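Local atomic coordinates of encapsidation protein (Bacillus phage phi29, PDB entry 5HD9), a protein that probably uses ATP hydrolysis, as the ATPase of the viral packaging motor, to drive phage DNA into the capsid. Residues G26-M31 against V113-I118; E44-V49 against S60-D65; N104-V109 against D139-N144. One frame throughout, in Å; residues are numbered along the deposited sequence.

Interaction 1. Residues G26-M31 against V113-I118; sequences GKSYAM and VFDEFI
Ser28 faces Asp115 with CA atoms 7.2 Å apart and Met31 faces Val113 at 7.0 Å between CA atoms, so the first turn of helix 26-42 passes the end of strand 109-115 at nearly constant spacing and in the opposite chain sense. At one end the contact is polar: Ser28 OG lies 3.2 Å from Asp115 OD2 and 3.6 Å from OD1 of the same carboxylate. Swinging CG of Asp115 anti to its backbone N (chi1 -161°) carries the carboxylate to the helix side, where OD1 also receives a weak, strongly bent bond from Glu116 N (122° at the hydrogen). At the other end the contact is apolar. CB of Met31, a selenomethionine, rests against both methyls of Val113, 4.0 Å from CG1, while Met31 O comes 3.7 Å from Val113 CG2; chi1 and the bend at chi2 (-54°) then lead the selenium away. Sequence and position suggest a Walker A serine beside a Walker B aspartate, the pair that in related P-loop ATPases positions the magnesium ion of the nucleotide. Glu116, next in the chain, is salt-bridged to Arg50. Strand 109-115 is itself enclosed, its backbone bonded at Val113 to strand 45-50 and at Phe114 to strand 149-153, and the Met31 side chain touches Ile151 of the latter.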
loop_
_atom_site.group_PDB
_atom_site.type_symbol
_atom_site.label_atom_id
_atom_site.label_comp_id
_atom_site.label_asym_id
_atom_site.label_seq_id
_atom_site.Cartn_x
_atom_site.Cartn_y
_atom_site.Cartn_z
ATOM N N GLY A 26 -13.341 0.826 1.178
ATOM C CA GLY A 26 -13.060 -0.106 0.106
ATOM C C GLY A 26 -11.622 -0.146 -0.340
ATOM O O GLY A 26 -11.105 -1.200 -0.701
ATOM N N LYS A 27 -10.984 1.017 -0.316
ATOM C CA LYS A 27 -9.637 1.171 -0.832
ATOM C C LYS A 27 -8.677 0.314 -0.013
ATOM O O LYS A 27 -7.913 -0.482 -0.561
ATOM C CB LYS A 27 -9.222 2.649 -0.804
ATOM C CG LYS A 27 -9.820 3.514 -1.922
ATOM C CD LYS A 27 -11.353 3.463 -2.031
ATOM C CE LYS A 27 -12.059 4.087 -0.832
ATOM N NZ LYS A 27 -13.402 4.634 -1.190
ATOM N N SER A 28 -8.740 0.463 1.306
ATOM C CA SER A 28 -7.884 -0.298 2.208
ATOM C C SER A 28 -8.237 -1.776 2.161
ATOM O O SER A 28 -7.359 -2.642 2.145
ATOM C CB SER A 28 -8.016 0.230 3.636
ATOM O OG SER A 28 -7.504 1.547 3.734
ATOM N N TYR A 29 -9.534 -2.055 2.150
ATOM C CA TYR A 29 -10.037 -3.415 2.033
ATOM C C TYR A 29 -9.547 -4.076 0.748
ATOM O O TYR A 29 -9.009 -5.182 0.771
ATOM C CB TYR A 29 -11.564 -3.407 2.069
ATOM C CG TYR A 29 -12.198 -4.774 1.960
ATOM C CD1 TYR A 29 -12.436 -5.357 0.723
ATOM C CD2 TYR A 29 -12.578 -5.472 3.096
ATOM C CE1 TYR A 29 -13.020 -6.603 0.622
ATOM C CE2 TYR A 29 -13.164 -6.716 3.006
ATOM C CZ TYR A 29 -13.383 -7.277 1.769
ATOM O OH TYR A 29 -13.970 -8.518 1.685
ATOM N N ALA A 30 -9.748 -3.389 -0.372
ATOM C CA ALA A 30 -9.351 -3.901 -1.676
ATOM C C ALA A 30 -7.866 -4.244 -1.712
ATOM O O ALA A 30 -7.458 -5.217 -2.350
ATOM C CB ALA A 30 -9.682 -2.888 -2.762
HETATM N N MSE A 31 -7.059 -3.441 -1.025
HETATM C CA MSE A 31 -5.612 -3.606 -1.066
HETATM C C MSE A 31 -5.123 -4.601 -0.016
HETATM O O MSE A 31 -3.916 -4.789 0.159
HETATM C CB MSE A 31 -4.919 -2.253 -0.888
HETATM C CG MSE A 31 -5.055 -1.317 -2.091
HETATM SE SE MSE A 31 -4.479 -2.136 -3.776
HETATM C CE MSE A 31 -6.196 -2.745 -4.456
ATOM N N VAL A 113 1.902 -1.993 0.009
ATOM C CA VAL A 113 0.772 -1.136 0.340
ATOM C C VAL A 113 1.126 -0.247 1.527
ATOM O O VAL A 113 1.370 -0.723 2.635
ATOM C CB VAL A 113 -0.489 -1.955 0.653
ATOM C CG1 VAL A 113 -1.653 -1.037 1.005
ATOM C CG2 VAL A 113 -0.848 -2.825 -0.542
ATOM N N PHE A 114 1.156 1.055 1.265
ATOM C CA PHE A 114 1.498 2.057 2.262
ATOM C C PHE A 114 0.234 2.825 2.617
ATOM O O PHE A 114 -0.131 3.780 1.938
ATOM C CB PHE A 114 2.587 2.988 1.718
ATOM C CG PHE A 114 3.134 3.972 2.723
ATOM C CD1 PHE A 114 2.606 4.081 4.003
ATOM C CD2 PHE A 114 4.189 4.796 2.373
ATOM C CE1 PHE A 114 3.121 4.996 4.909
ATOM C CE2 PHE A 114 4.708 5.712 3.276
ATOM C CZ PHE A 114 4.172 5.811 4.544
ATOM N N ASP A 115 -0.435 2.404 3.684
ATOM C CA ASP A 115 -1.706 3.008 4.054
ATOM C C ASP A 115 -1.489 4.261 4.898
ATOM O O ASP A 115 -0.538 4.339 5.681
ATOM C CB ASP A 115 -2.578 2.001 4.804
ATOM C CG ASP A 115 -4.047 2.388 4.813
ATOM O OD1 ASP A 115 -4.410 3.408 4.190
ATOM O OD2 ASP A 115 -4.848 1.660 5.435
ATOM N N GLU A 116 -2.381 5.235 4.718
ATOM C CA GLU A 116 -2.329 6.510 5.429
ATOM C C GLU A 116 -0.976 7.206 5.268
ATOM O O GLU A 116 -0.352 7.601 6.253
ATOM C CB GLU A 116 -2.645 6.295 6.909
ATOM C CG GLU A 116 -3.961 5.562 7.141
ATOM C CD GLU A 116 -4.439 5.620 8.581
ATOM O OE1 GLU A 116 -3.868 6.395 9.378
ATOM O OE2 GLU A 116 -5.392 4.886 8.914
ATOM N N PHE A 117 -0.543 7.375 4.021
ATOM C CA PHE A 117 0.797 7.891 3.730
ATOM C C PHE A 117 0.911 9.408 3.866
ATOM O O PHE A 117 2.014 9.955 3.842
ATOM C CB PHE A 117 1.228 7.478 2.321
ATOM C CG PHE A 117 0.648 8.339 1.226
ATOM C CD1 PHE A 117 -0.624 8.097 0.733
ATOM C CD2 PHE A 117 1.384 9.382 0.682
ATOM C CE1 PHE A 117 -1.155 8.883 -0.273
ATOM C CE2 PHE A 117 0.858 10.171 -0.329
ATOM C CZ PHE A 117 -0.412 9.919 -0.806
ATOM N N ILE A 118 -0.223 10.088 3.993
ATOM C CA ILE A 118 -0.226 11.527 4.231
ATOM C C ILE A 118 -0.392 11.783 5.725
ATOM O O ILE A 118 -1.340 11.283 6.335
ATOM C CB ILE A 118 -1.358 12.236 3.452
ATOM C CG1 ILE A 118 -1.151 12.074 1.944
ATOM C CG2 ILE A 118 -1.417 13.719 3.817
ATOM C CD1 ILE A 118 -2.326 12.546 1.105
#

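Interaction 2. Residues E44-V49 against S60-D65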
loop_
_atom_site.group_PDB
_atom_site.type_symbol
_atom_site.label_atom_id
_atom_site.label_comp_id
_atom_site.label_asym_id
_atom_site.label_seq_id
_atom_site.Cartn_x
_atom_site.Cartn_y
_atom_site.Cartn_z
ATOM N N GLU A 44 3.291 -14.567 -5.021
ATOM C CA GLU A 44 3.815 -13.216 -4.864
ATOM C C GLU A 44 3.579 -12.734 -3.440
ATOM O O GLU A 44 2.466 -12.832 -2.919
ATOM C CB GLU A 44 3.157 -12.252 -5.857
ATOM C CG GLU A 44 3.399 -12.595 -7.313
ATOM C CD GLU A 44 2.735 -11.611 -8.267
ATOM O OE1 GLU A 44 2.182 -10.593 -7.797
ATOM O OE2 GLU A 44 2.761 -11.859 -9.490
ATOM N N GLN A 45 4.628 -12.215 -2.815
ATOM C CA GLN A 45 4.532 -11.738 -1.442
ATOM C C GLN A 45 4.263 -10.240 -1.413
ATOM O O GLN A 45 4.341 -9.566 -2.444
ATOM C CB GLN A 45 5.810 -12.080 -0.680
ATOM C CG GLN A 45 6.005 -13.577 -0.501
ATOM C CD GLN A 45 7.398 -13.938 -0.037
ATOM O OE1 GLN A 45 8.394 -13.481 -0.600
ATOM N NE2 GLN A 45 7.477 -14.765 0.998
ATOM N N PHE A 46 3.931 -9.719 -0.237
ATOM C CA PHE A 46 3.562 -8.316 -0.125
ATOM C C PHE A 46 4.049 -7.701 1.177
ATOM O O PHE A 46 4.281 -8.405 2.161
ATOM C CB PHE A 46 2.045 -8.157 -0.239
ATOM C CG PHE A 46 1.281 -8.735 0.925
ATOM C CD1 PHE A 46 0.938 -10.075 0.951
ATOM C CD2 PHE A 46 0.898 -7.932 1.987
ATOM C CE1 PHE A 46 0.235 -10.608 2.020
ATOM C CE2 PHE A 46 0.195 -8.458 3.059
ATOM C CZ PHE A 46 -0.137 -9.796 3.074
ATOM N N ILE A 47 4.207 -6.381 1.161
ATOM C CA ILE A 47 4.594 -5.637 2.349
ATOM C C ILE A 47 3.556 -4.565 2.656
ATOM O O ILE A 47 3.184 -3.773 1.791
ATOM C CB ILE A 47 5.986 -4.985 2.193
ATOM C CG1 ILE A 47 7.039 -6.070 1.955
ATOM C CG2 ILE A 47 6.330 -4.161 3.437
ATOM C CD1 ILE A 47 8.448 -5.560 1.810
ATOM N N TYR A 48 3.090 -4.572 3.898
ATOM C CA TYR A 48 2.173 -3.564 4.406
ATOM C C TYR A 48 2.986 -2.553 5.209
ATOM O O TYR A 48 3.574 -2.891 6.238
ATOM C CB TYR A 48 1.083 -4.218 5.260
ATOM C CG TYR A 48 0.042 -3.276 5.825
ATOM C CD1 TYR A 48 -0.807 -2.565 4.991
ATOM C CD2 TYR A 48 -0.113 -3.129 7.197
ATOM C CE1 TYR A 48 -1.768 -1.713 5.509
ATOM C CE2 TYR A 48 -1.068 -2.284 7.722
ATOM C CZ TYR A 48 -1.894 -1.581 6.876
ATOM O OH TYR A 48 -2.846 -0.739 7.403
ATOM N N VAL A 49 3.038 -1.323 4.716
ATOM C CA VAL A 49 3.835 -0.279 5.342
ATOM C C VAL A 49 2.942 0.736 6.042
ATOM O O VAL A 49 1.925 1.175 5.500
ATOM C CB VAL A 49 4.720 0.451 4.309
ATOM C CG1 VAL A 49 5.551 1.547 4.974
ATOM C CG2 VAL A 49 5.626 -0.541 3.596
ATOM N N SER A 60 -2.311 -7.541 14.509
ATOM C CA SER A 60 -2.773 -8.911 14.703
ATOM C C SER A 60 -4.184 -9.097 14.139
ATOM O O SER A 60 -4.605 -10.222 13.865
ATOM C CB SER A 60 -2.747 -9.287 16.185
ATOM O OG SER A 60 -3.719 -8.563 16.917
ATOM N N ASN A 61 -4.901 -7.988 13.964
ATOM C CA ASN A 61 -6.259 -8.004 13.420
ATOM C C ASN A 61 -6.301 -7.791 11.906
ATOM O O ASN A 61 -7.376 -7.634 11.332
ATOM C CB ASN A 61 -7.117 -6.926 14.095
ATOM C CG ASN A 61 -7.423 -7.235 15.550
ATOM O OD1 ASN A 61 -7.200 -8.348 16.029
ATOM N ND2 ASN A 61 -7.956 -6.247 16.259
ATOM N N TYR A 62 -5.132 -7.788 11.267
ATOM C CA TYR A 62 -5.007 -7.418 9.853
ATOM C C TYR A 62 -5.961 -8.172 8.920
ATOM O O TYR A 62 -6.548 -7.575 8.019
ATOM C CB TYR A 62 -3.563 -7.641 9.389
ATOM C CG TYR A 62 -3.309 -7.320 7.930
ATOM C CD1 TYR A 62 -2.985 -6.030 7.526
ATOM C CD2 TYR A 62 -3.380 -8.310 6.959
ATOM C CE1 TYR A 62 -2.747 -5.736 6.193
ATOM C CE2 TYR A 62 -3.143 -8.025 5.625
ATOM C CZ TYR A 62 -2.828 -6.738 5.247
ATOM O OH TYR A 62 -2.591 -6.460 3.918
ATOM N N PHE A 63 -6.126 -9.471 9.140
ATOM C CA PHE A 63 -6.913 -10.299 8.228
ATOM C C PHE A 63 -8.411 -10.314 8.534
ATOM O O PHE A 63 -9.186 -10.904 7.781
ATOM C CB PHE A 63 -6.388 -11.737 8.243
ATOM C CG PHE A 63 -5.091 -11.914 7.512
ATOM C CD1 PHE A 63 -4.999 -11.629 6.157
ATOM C CD2 PHE A 63 -3.966 -12.382 8.170
ATOM C CE1 PHE A 63 -3.807 -11.797 5.480
ATOM C CE2 PHE A 63 -2.775 -12.553 7.496
ATOM C CZ PHE A 63 -2.694 -12.259 6.149
ATOM N N ASN A 64 -8.825 -9.667 9.621
ATOM C CA ASN A 64 -10.230 -9.695 10.032
ATOM C C ASN A 64 -11.172 -9.121 8.971
ATOM O O ASN A 64 -12.275 -9.633 8.777
ATOM C CB ASN A 64 -10.423 -8.933 11.348
ATOM C CG ASN A 64 -9.892 -9.693 12.551
ATOM O OD1 ASN A 64 -9.550 -10.871 12.455
ATOM N ND2 ASN A 64 -9.835 -9.022 13.694
ATOM N N ASP A 65 -10.743 -8.058 8.297
ATOM C CA ASP A 65 -11.540 -7.447 7.236
ATOM C C ASP A 65 -11.896 -8.451 6.143
ATOM O O ASP A 65 -13.020 -8.470 5.644
ATOM C CB ASP A 65 -10.789 -6.270 6.603
ATOM C CG ASP A 65 -10.840 -5.014 7.447
ATOM O OD1 ASP A 65 -11.807 -4.841 8.216
ATOM O OD2 ASP A 65 -9.908 -4.191 7.326
#
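Tyr62 drives the edge of its ring into the face of Tyr48, a T-shaped pair that fastens the loop following strand 45-50 to the central sheet of this ASCE-type P-loop fold. The evidence is direct: Tyr62 CE1 stands 3.7 Å above the Tyr48 plane over its centre, the centroids are 5.1 Å apart and the planes meet at 61°, a tilted rather than upright T. Both tyrosines extend with CG anti to the backbone N (chi1 near 180°), which makes each ring reach out from its chain. Phe46, two residues earlier on the same sheet face, adopts the rarer rotamer with CG between the backbone N and the carbonyl carbon (chi1 68°). Its ring approaches Tyr62 from the opposite direction and brings CE2 to 3.5 Å from Tyr62 OH and 4.1 Å from Tyr62 CZ. Tyr48 OH is hydrogen-bonded to Arg50 NH1, which holds the far end of the ring receiving the edge. Phe82 stacks on Tyr62 and also meets Phe46, while Pro35 and Lys32 of helix 26-42 touch Phe46 and Tyr62. Within the loop, Phe63 turns a face to its neighbour's ring, with Tyr62 CD2 3.7 Å above the Phe63 plane.

Interaction 3. Residues N104-V109 against D139-N144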
loop_
_atom_site.group_PDB
_atom_site.type_symbol
_atom_site.label_atom_id
_atom_site.label_comp_id
_atom_site.label_asym_id
_atom_site.label_seq_id
_atom_site.Cartn_x
_atom_site.Cartn_y
_atom_site.Cartn_z
ATOM N N ASN A 104 16.529 -8.797 7.277
ATOM C CA ASN A 104 15.668 -9.932 6.967
ATOM C C ASN A 104 15.610 -10.201 5.464
ATOM O O ASN A 104 16.067 -9.381 4.664
ATOM C CB ASN A 104 14.260 -9.689 7.518
ATOM C CG ASN A 104 14.233 -9.604 9.035
ATOM O OD1 ASN A 104 13.939 -8.553 9.604
ATOM N ND2 ASN A 104 14.540 -10.715 9.697
ATOM N N ALA A 105 15.047 -11.347 5.090
ATOM C CA ALA A 105 14.945 -11.741 3.687
ATOM C C ALA A 105 13.550 -11.472 3.130
ATOM O O ALA A 105 12.547 -11.632 3.828
ATOM C CB ALA A 105 15.299 -13.212 3.526
ATOM N N TYR A 106 13.507 -11.065 1.864
ATOM C CA TYR A 106 12.265 -10.751 1.166
ATOM C C TYR A 106 12.325 -11.359 -0.237
ATOM O O TYR A 106 12.651 -10.668 -1.199
ATOM C CB TYR A 106 12.053 -9.235 1.100
ATOM C CG TYR A 106 12.069 -8.568 2.459
ATOM C CD1 TYR A 106 10.933 -8.549 3.255
ATOM C CD2 TYR A 106 13.220 -7.965 2.946
ATOM C CE1 TYR A 106 10.940 -7.946 4.497
ATOM C CE2 TYR A 106 13.236 -7.358 4.192
ATOM C CZ TYR A 106 12.092 -7.353 4.961
ATOM O OH TYR A 106 12.095 -6.755 6.202
ATOM N N PRO A 107 12.024 -12.663 -0.350
ATOM C CA PRO A 107 12.301 -13.424 -1.576
ATOM C C PRO A 107 11.518 -13.013 -2.826
ATOM O O PRO A 107 12.113 -12.998 -3.901
ATOM C CB PRO A 107 11.927 -14.860 -1.180
ATOM C CG PRO A 107 12.033 -14.886 0.303
ATOM C CD PRO A 107 11.557 -13.543 0.735
ATOM N N ASN A 108 10.228 -12.706 -2.705
ATOM C CA ASN A 108 9.391 -12.536 -3.893
ATOM C C ASN A 108 8.273 -11.512 -3.713
ATOM O O ASN A 108 7.110 -11.793 -4.002
ATOM C CB ASN A 108 8.795 -13.891 -4.290
ATOM C CG ASN A 108 8.178 -13.881 -5.678
ATOM O OD1 ASN A 108 8.630 -13.161 -6.568
ATOM N ND2 ASN A 108 7.137 -14.684 -5.866
ATOM N N VAL A 109 8.629 -10.322 -3.245
ATOM C CA VAL A 109 7.655 -9.253 -3.054
ATOM C C VAL A 109 7.337 -8.590 -4.391
ATOM O O VAL A 109 8.241 -8.273 -5.160
ATOM C CB VAL A 109 8.173 -8.192 -2.056
ATOM C CG1 VAL A 109 7.191 -7.028 -1.936
ATOM C CG2 VAL A 109 8.421 -8.825 -0.692
ATOM N N ASP A 139 13.443 -0.467 -3.841
ATOM C CA ASP A 139 14.559 -1.041 -4.587
ATOM C C ASP A 139 15.074 -2.309 -3.914
ATOM O O ASP A 139 15.543 -3.227 -4.585
ATOM C CB ASP A 139 15.705 -0.039 -4.731
ATOM C CG ASP A 139 15.851 0.498 -6.150
ATOM O OD1 ASP A 139 15.438 -0.174 -7.121
ATOM O OD2 ASP A 139 16.404 1.601 -6.297
ATOM N N THR A 140 14.990 -2.360 -2.588
ATOM C CA THR A 140 15.483 -3.517 -1.852
ATOM C C THR A 140 14.664 -4.770 -2.171
ATOM O O THR A 140 15.229 -5.843 -2.387
ATOM C CB THR A 140 15.463 -3.267 -0.324
ATOM O OG1 THR A 140 16.365 -2.205 0.004
ATOM C CG2 THR A 140 15.879 -4.520 0.443
ATOM N N VAL A 141 13.340 -4.637 -2.207
ATOM C CA VAL A 141 12.467 -5.806 -2.317
ATOM C C VAL A 141 11.956 -6.069 -3.737
ATOM O O VAL A 141 11.568 -7.196 -4.050
ATOM C CB VAL A 141 11.251 -5.689 -1.362
ATOM C CG1 VAL A 141 11.726 -5.522 0.073
ATOM C CG2 VAL A 141 10.325 -4.543 -1.767
ATOM N N PHE A 142 11.957 -5.047 -4.592
ATOM C CA PHE A 142 11.575 -5.233 -5.995
ATOM C C PHE A 142 12.793 -5.550 -6.851
ATOM O O PHE A 142 13.719 -4.747 -6.967
ATOM C CB PHE A 142 10.862 -3.994 -6.552
ATOM C CG PHE A 142 9.483 -3.767 -5.986
ATOM C CD1 PHE A 142 8.791 -4.787 -5.349
ATOM C CD2 PHE A 142 8.875 -2.529 -6.101
ATOM C CE1 PHE A 142 7.526 -4.572 -4.836
ATOM C CE2 PHE A 142 7.609 -2.310 -5.591
ATOM C CZ PHE A 142 6.934 -3.333 -4.959
ATOM N N ARG A 143 12.772 -6.732 -7.457
ATOM C CA ARG A 143 13.876 -7.209 -8.277
ATOM C C ARG A 143 13.989 -6.418 -9.577
ATOM O O ARG A 143 15.092 -6.125 -10.044
ATOM C CB ARG A 143 13.694 -8.693 -8.583
ATOM C CG ARG A 143 14.907 -9.351 -9.195
ATOM C CD ARG A 143 15.488 -10.396 -8.262
ATOM N NE ARG A 143 16.463 -11.240 -8.944
ATOM C CZ ARG A 143 16.779 -12.474 -8.571
ATOM N NH1 ARG A 143 16.195 -13.031 -7.516
ATOM N NH2 ARG A 143 17.678 -13.157 -9.262
ATOM N N ASN A 144 12.844 -6.088 -10.167
ATOM C CA ASN A 144 12.810 -5.236 -11.349
ATOM C C ASN A 144 11.456 -4.541 -11.490
ATOM O O ASN A 144 10.611 -4.632 -10.602
ATOM C CB ASN A 144 13.139 -6.049 -12.605
ATOM C CG ASN A 144 12.256 -7.269 -12.766
ATOM O OD1 ASN A 144 11.056 -7.228 -12.496
ATOM N ND2 ASN A 144 12.853 -8.369 -13.206
HETATM O O HOH W 1 11.363 -9.703 -3.152
HETATM O O HOH W 2 10.486 -8.843 -6.476
#
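Val141 projects as a two-pronged knob from the last turn of helix 130-141 into the hollow formed by Tyr106 and Val109; Val141 CA is 6.0 Å from Val109 CA. One prong, Val141 CG1, set anti to the carbonyl carbon by chi1 of -58°, presses on the root of the tyrosine, 3.9 Å from Tyr106 CB, and meets the ring obliquely; the tyrosine's far end is held by a bond from Tyr106 OH to Glu101 O. The other prong, Val141 CG2, between the backbone N and the carbonyl carbon, lies 4.0 Å from Val109 CG1. That Val109 methyl is a small bump in turn, touching the rim of the next ring 3.8 Å from Phe142 CE1. The Phe142 edge faces the backbone too, with Val109 O near the ring plane and 3.5 Å from Phe142 CD1.

The backbones are joined through two waters. Water 1 donates to Val141 O (2.7 Å) and to Tyr106 O, and accepts from Val109 N (2.8 Å). Water 2 donates to Val109 O (2.7 Å) and, at greater length, to Val141 O, and accepts from Arg143 N. Two donors thus satisfy the Val141 carbonyl where helical geometry stops before Phe142. Val141 and Phe142 also rest on Ile112 of strand 109-115. Helix 130-141 links that strand to its parallel neighbour 149-153, a beta-alpha-beta crossover of the kind from which P-loop NTPase domains are built.

In the fold
The three contacts run outward: interaction 1 is core, centred about 5 Å from the chain centre, interaction 2 is buried farther out, at about 10 Å, and interaction 3 is a buried patch close to the surface, at about 15 Å. Interaction 1 pairs a hydroxyl with a carboxylate beside aliphatic packing, interaction 2 is wholly aromatic, and interaction 3 adds bridging waters. Strand 45-50 joins them by probable hydrogen bonds: Val113 N of strand 109-115 lies 2.8 Å from Ile47 O, and Gln45 N lies 2.8 Å from Asn108 O in the loop before that strand. Helix 26-42 serves interaction 1 and covers interaction 2; helix 130-141 serves interaction 3, and Ile47 CD1 of segment 44-49 packs on its Val141 CG1.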